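Local coordinates for protein RmpD (Hexulose-6-phosphate synthase) (Streptococcus mutans, PDB 3EXT) that is a TIM-barrel member of the HUMPS family and binds a magnesium ion among the carboxylates at the C-terminal end of its barrel strands, at residues Val31-Ala36 and Asp58-Ala63; Asp64-Asp69 and Thr87-Ala92. All coordinates share one frame; numbering follows the deposited sequence.

Contact 1: residues Val31-Ala36 and Asp58-Ala63; sequences VDVIEA and DKIIVA. With MG (magnesium ion), chain B.
Val33-Ala36 and Ile60-Ala63 are neighbouring parallel strands, the second and third of an eight-stranded TIM barrel, and they illustrate how such a wall divides its labour between two faces. The backbone ladder is short: Ile34 N donates to Ile60 O (3.0 Å), Val62 N to Ile34 O (2.9 Å) and Ala36 N to Val62 O (2.8 Å), while Val33 and Glu35 turn their backbone bonds to strand 7-12 on the other flank. Ile34 and Ile61 face outward against helix 47-55. On the inner face Val33, Ile60 and Val62 gather beside Trp85. With Val33 CG1 trans to the backbone N (chi1 -180°), that methyl leans obliquely onto Val62 CG2 at 3.4 Å, closer than carbons usually pack, and also touches Ile60 CG2. Ahead of the strands, the aliphatic chain of Lys59 passes by Ile34 CG1, and its bends at chi2 and chi3 fold it back until NZ meets Val31 O almost head-on (3.2 Å; C=O...N 173°). Nearby, the carboxylate of Asp32 pairs with Lys213.

Glu35 starts on the same face as Val62, its CB 3.7 Å from Val62 CB, and CG slants past Val62 CG1 before the extended chain carries the carboxylate to the ion. Glu35 OE2 binds magnesium at 2.1 Å, and Asp64 and four waters complete six ligands. Glu35 OE1 stays off the metal, accepting instead from Gln9 and from a metal-bound water at 2.8 Å. One oxygen coordinates while the other holds a water of the same ion, which should fix the carboxylate's rotation and tie inner-shell water directly to the strand.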
loop_
_atom_site.group_PDB
_atom_site.type_symbol
_atom_site.label_atom_id
_atom_site.label_comp_id
_atom_site.label_asym_id
_atom_site.label_seq_id
_atom_site.Cartn_x
_atom_site.Cartn_y
_atom_site.Cartn_z
ATOM N N VAL A 31 12.583 19.557 -12.291
ATOM C CA VAL A 31 11.474 19.319 -11.402
ATOM C C VAL A 31 11.847 19.671 -9.993
ATOM O O VAL A 31 12.995 19.760 -9.644
ATOM C CB VAL A 31 10.951 17.800 -11.427
ATOM C CG1 VAL A 31 10.513 17.387 -12.840
ATOM C CG2 VAL A 31 12.002 16.844 -10.848
ATOM N N ASP A 32 10.838 19.835 -9.171
ATOM C CA ASP A 32 11.024 20.207 -7.798
ATOM C C ASP A 32 11.035 18.967 -6.871
ATOM O O ASP A 32 11.668 18.984 -5.810
ATOM C CB ASP A 32 9.909 21.188 -7.384
ATOM C CG ASP A 32 9.912 22.449 -8.224
ATOM O OD1 ASP A 32 10.935 23.165 -8.171
ATOM O OD2 ASP A 32 8.925 22.675 -8.957
ATOM N N VAL A 33 10.359 17.904 -7.278
ATOM C CA VAL A 33 10.125 16.782 -6.355
ATOM C C VAL A 33 10.246 15.574 -7.202
ATOM O O VAL A 33 9.726 15.556 -8.338
ATOM C CB VAL A 33 8.700 16.778 -5.729
ATOM C CG1 VAL A 33 8.512 15.604 -4.775
ATOM C CG2 VAL A 33 8.352 18.109 -5.012
ATOM N N ILE A 34 10.974 14.576 -6.675
ATOM C CA ILE A 34 11.151 13.306 -7.353
ATOM C C ILE A 34 10.502 12.221 -6.487
ATOM O O ILE A 34 10.792 12.104 -5.288
ATOM C CB ILE A 34 12.634 13.009 -7.645
ATOM C CG1 ILE A 34 13.223 14.123 -8.579
ATOM C CG2 ILE A 34 12.808 11.602 -8.251
ATOM C CD1 ILE A 34 14.678 13.932 -8.996
ATOM N N GLU A 35 9.604 11.436 -7.081
ATOM C CA GLU A 35 8.858 10.457 -6.270
ATOM C C GLU A 35 9.113 9.035 -6.706
ATOM O O GLU A 35 8.891 8.720 -7.879
ATOM C CB GLU A 35 7.362 10.759 -6.408
ATOM C CG GLU A 35 6.487 9.622 -5.969
ATOM C CD GLU A 35 5.063 9.684 -6.504
ATOM O OE1 GLU A 35 4.618 10.748 -7.061
ATOM O OE2 GLU A 35 4.379 8.642 -6.374
ATOM N N ALA A 36 9.515 8.157 -5.777
ATOM C CA ALA A 36 9.426 6.692 -6.018
ATOM C C ALA A 36 7.996 6.215 -5.855
ATOM O O ALA A 36 7.503 6.132 -4.699
ATOM C CB ALA A 36 10.310 5.892 -5.055
ATOM N N ASP A 58 19.716 17.692 -2.757
ATOM C CA ASP A 58 18.927 18.835 -2.264
ATOM C C ASP A 58 17.460 18.849 -2.671
ATOM O O ASP A 58 16.728 19.769 -2.276
ATOM C CB ASP A 58 19.602 20.154 -2.672
ATOM C CG ASP A 58 21.003 20.247 -2.129
ATOM O OD1 ASP A 58 21.159 19.943 -0.916
ATOM O OD2 ASP A 58 21.941 20.561 -2.914
ATOM N N LYS A 59 17.039 17.839 -3.440
ATOM C CA LYS A 59 15.693 17.762 -3.992
ATOM C C LYS A 59 14.768 17.165 -2.930
ATOM O O LYS A 59 15.195 16.396 -2.082
ATOM C CB LYS A 59 15.739 16.808 -5.186
ATOM C CG LYS A 59 14.861 17.132 -6.346
ATOM C CD LYS A 59 15.313 18.469 -6.960
ATOM C CE LYS A 59 16.033 18.282 -8.265
ATOM N NZ LYS A 59 16.087 19.646 -8.893
ATOM N N ILE A 60 13.490 17.485 -2.994
ATOM C CA ILE A 60 12.522 16.736 -2.216
ATOM C C ILE A 60 12.314 15.308 -2.806
ATOM O O ILE A 60 12.102 15.151 -4.007
ATOM C CB ILE A 60 11.179 17.485 -2.124
ATOM C CG1 ILE A 60 11.419 18.857 -1.463
ATOM C CG2 ILE A 60 10.195 16.663 -1.294
ATOM C CD1 ILE A 60 10.215 19.765 -1.500
ATOM N N ILE A 61 12.374 14.299 -1.933
ATOM C CA ILE A 61 12.187 12.892 -2.348
ATOM C C ILE A 61 11.003 12.281 -1.658
ATOM O O ILE A 61 10.864 12.429 -0.443
ATOM C CB ILE A 61 13.497 12.049 -2.157
ATOM C CG1 ILE A 61 14.533 12.634 -3.122
ATOM C CG2 ILE A 61 13.266 10.506 -2.430
ATOM C CD1 ILE A 61 15.753 12.028 -3.038
ATOM N N VAL A 62 10.125 11.673 -2.470
ATOM C CA VAL A 62 8.902 11.066 -1.995
ATOM C C VAL A 62 9.033 9.547 -2.089
ATOM O O VAL A 62 9.400 9.029 -3.153
ATOM C CB VAL A 62 7.651 11.561 -2.800
ATOM C CG1 VAL A 62 6.364 10.882 -2.309
ATOM C CG2 VAL A 62 7.535 13.081 -2.660
ATOM N N ALA A 63 8.766 8.869 -0.964
ATOM C CA ALA A 63 8.522 7.422 -0.970
ATOM C C ALA A 63 7.009 7.197 -0.891
ATOM O O ALA A 63 6.357 7.340 0.176
ATOM C CB ALA A 63 9.259 6.702 0.200
HETATM MG MG MG B . 2.296 8.272 -6.233
HETATM O O HOH W 1 1.965 10.116 -7.641
HETATM O O HOH W 2 0.183 7.966 -6.387
HETATM O O HOH W 3 1.917 9.836 -4.571
HETATM O O HOH W 4 2.347 6.960 -7.617
#

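Contact 2: residues Asp64-Asp69 and Thr87-Ala92; sequences DTKCAD and TCICSA. With MG (magnesium ion), chain B.
Thr87 OG1 donates to Asp64 OD1 at 2.7 Å, approaching the lone pair anti to the other carboxylate oxygen, and leaves Asp64 OD2 turned to magnesium at 1.9 Å. Asp64 OD2 also makes a salt bridge with Lys66 NZ (2.9 Å); a kink in the last torsion of the lysine (chi4 71°) brings the ammonium in front of the oxygen edge of the carboxylate, a little off its plane, with a weak second bond to Asp64 OD1. Lys66 NZ also bonds to Thr38 OG1 and reaches a metal-bound water at 3.0 Å. Thr87 OG1 works in both directions, since it also accepts from Lys66 N (2.9 Å, 155° at the hydrogen). Its position on CB, between the backbone N and the carbonyl carbon (chi1 58°), holds it facing the strand across.

Residues 64-69 carry the D-x-K-x-x-D motif of this family, and strand 60-67, helix 71-79 and strand 85-89 form a beta-alpha-beta unit. Asp69, the last motif residue, looks to the second subunit, meeting Arg144 and Tyr119 there. Lys66 adopts a left-handed backbone conformation, beyond which the strands pair in parallel at Cys67 and Cys88, with bent bonds: Cys67 N donates to Thr87 O at 3.0 Å, and Ile89 N to Cys67 O at 3.0 Å from well above the carbonyl plane. Thr65 OG1 adds a weak bond to Thr87 O.

Farther out, Cys67 CB rests on Cys88 SG. Ala68 CB lies against Ile89 CG2 (3.7 Å), and a type I turn from Ile89 to Ala92 folds the alanine methyl back over Cys67 O.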
loop_
_atom_site.group_PDB
_atom_site.type_symbol
_atom_site.label_atom_id
_atom_site.label_comp_id
_atom_site.label_asym_id
_atom_site.label_seq_id
_atom_site.Cartn_x
_atom_site.Cartn_y
_atom_site.Cartn_z
ATOM N N ASP A 64 6.442 6.870 -2.047
ATOM C CA ASP A 64 4.997 6.657 -2.121
ATOM C C ASP A 64 4.652 5.221 -1.725
ATOM O O ASP A 64 4.384 4.366 -2.585
ATOM C CB ASP A 64 4.531 6.987 -3.563
ATOM C CG ASP A 64 3.048 6.891 -3.750
ATOM O OD1 ASP A 64 2.275 6.769 -2.775
ATOM O OD2 ASP A 64 2.626 6.874 -4.938
ATOM N N THR A 65 4.618 4.941 -0.422
ATOM C CA THR A 65 4.389 3.558 0.065
ATOM C C THR A 65 2.903 3.271 0.285
ATOM O O THR A 65 2.504 2.087 0.436
ATOM C CB THR A 65 5.075 3.356 1.446
ATOM O OG1 THR A 65 4.598 4.368 2.340
ATOM C CG2 THR A 65 6.644 3.446 1.312
ATOM N N LYS A 66 2.078 4.327 0.302
ATOM C CA LYS A 66 0.641 4.213 0.657
ATOM C C LYS A 66 0.493 3.351 1.906
ATOM O O LYS A 66 -0.306 2.430 1.933
ATOM C CB LYS A 66 -0.178 3.616 -0.486
ATOM C CG LYS A 66 -0.426 4.653 -1.607
ATOM C CD LYS A 66 -0.967 4.019 -2.868
ATOM C CE LYS A 66 -1.203 5.078 -3.991
ATOM N NZ LYS A 66 0.086 5.605 -4.567
ATOM N N CYS A 67 1.244 3.691 2.941
ATOM C CA CYS A 67 1.270 2.894 4.176
ATOM C C CYS A 67 -0.143 2.790 4.802
ATOM O O CYS A 67 -0.789 3.805 4.998
ATOM C CB CYS A 67 2.210 3.608 5.116
ATOM S SG CYS A 67 2.419 2.853 6.701
ATOM N N ALA A 68 -0.602 1.568 5.117
ATOM C CA ALA A 68 -1.882 1.330 5.796
ATOM C C ALA A 68 -1.731 0.888 7.268
ATOM O O ALA A 68 -2.712 0.928 8.003
ATOM C CB ALA A 68 -2.724 0.266 5.037
ATOM N N ASP A 69 -0.535 0.439 7.653
ATOM C CA ASP A 69 -0.279 -0.198 8.934
ATOM C C ASP A 69 1.249 -0.209 9.180
ATOM O O ASP A 69 2.024 0.104 8.266
ATOM C CB ASP A 69 -0.827 -1.642 8.883
ATOM C CG ASP A 69 -1.210 -2.178 10.250
ATOM O OD1 ASP A 69 -0.955 -1.489 11.266
ATOM O OD2 ASP A 69 -1.788 -3.289 10.295
ATOM N N THR A 87 3.851 8.710 1.769
ATOM C CA THR A 87 2.401 8.682 1.751
ATOM C C THR A 87 1.841 7.563 2.695
ATOM O O THR A 87 2.429 6.469 2.813
ATOM C CB THR A 87 1.855 8.396 0.341
ATOM O OG1 THR A 87 2.374 7.150 -0.122
ATOM C CG2 THR A 87 2.189 9.537 -0.678
ATOM N N CYS A 88 0.692 7.862 3.296
ATOM C CA CYS A 88 -0.158 6.891 3.968
ATOM C C CYS A 88 -1.475 6.912 3.226
ATOM O O CYS A 88 -1.933 7.988 2.850
ATOM C CB CYS A 88 -0.423 7.296 5.446
ATOM S SG CYS A 88 0.925 6.926 6.622
ATOM N N ILE A 89 -2.076 5.737 3.042
ATOM C CA ILE A 89 -3.376 5.602 2.412
ATOM C C ILE A 89 -4.428 6.136 3.418
ATOM O O ILE A 89 -4.288 5.964 4.645
ATOM C CB ILE A 89 -3.656 4.137 1.944
ATOM C CG1 ILE A 89 -4.846 4.022 1.015
ATOM C CG2 ILE A 89 -3.927 3.197 3.113
ATOM C CD1 ILE A 89 -4.681 4.722 -0.294
ATOM N N CYS A 90 -5.456 6.778 2.900
ATOM C CA CYS A 90 -6.445 7.432 3.780
ATOM C C CYS A 90 -7.139 6.454 4.704
ATOM O O CYS A 90 -7.710 6.878 5.702
ATOM C CB CYS A 90 -7.476 8.237 2.982
ATOM S SG CYS A 90 -8.309 7.305 1.712
ATOM N N SER A 91 -7.145 5.172 4.381
ATOM C CA SER A 91 -7.785 4.226 5.305
ATOM C C SER A 91 -6.928 3.818 6.508
ATOM O O SER A 91 -7.419 3.140 7.449
ATOM C CB SER A 91 -8.420 3.030 4.598
ATOM O OG SER A 91 -7.653 2.575 3.536
ATOM N N ALA A 92 -5.668 4.250 6.504
ATOM C CA ALA A 92 -4.797 4.059 7.648
ATOM C C ALA A 92 -5.460 4.710 8.855
ATOM O O ALA A 92 -6.014 5.817 8.737
ATOM C CB ALA A 92 -3.430 4.687 7.405
HETATM MG MG MG B . 2.296 8.272 -6.233
HETATM O O HOH W 2 0.183 7.966 -6.387
HETATM O O HOH W 1 1.965 10.116 -7.641
HETATM O O HOH W 3 1.917 9.836 -4.571
HETATM O O HOH W 4 2.347 6.960 -7.617
#

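In the fold
Followed from the N terminus, the chain runs through strand 33-36, makes helices 38-44 and 47-55, and returns beside itself at 58-63, where contact 1 closes its loop. The same strand then continues directly into 64-69; helix 71-79 leads out and back to strand 85-89, and contact 2 closes the second loop. The loops follow in series, neither nested nor crossing, yet strand 60-67 is shared, contact 1 using its first half against strand 33-36, contact 2 its end against strand 85-89. Three consecutive barrel strands are thus joined. Ala36 O and Asp64 N, 2.9 Å apart, probably extend the first pairing across the seam, and the magnesium ion bridges the contacts through Glu35 and Asp64.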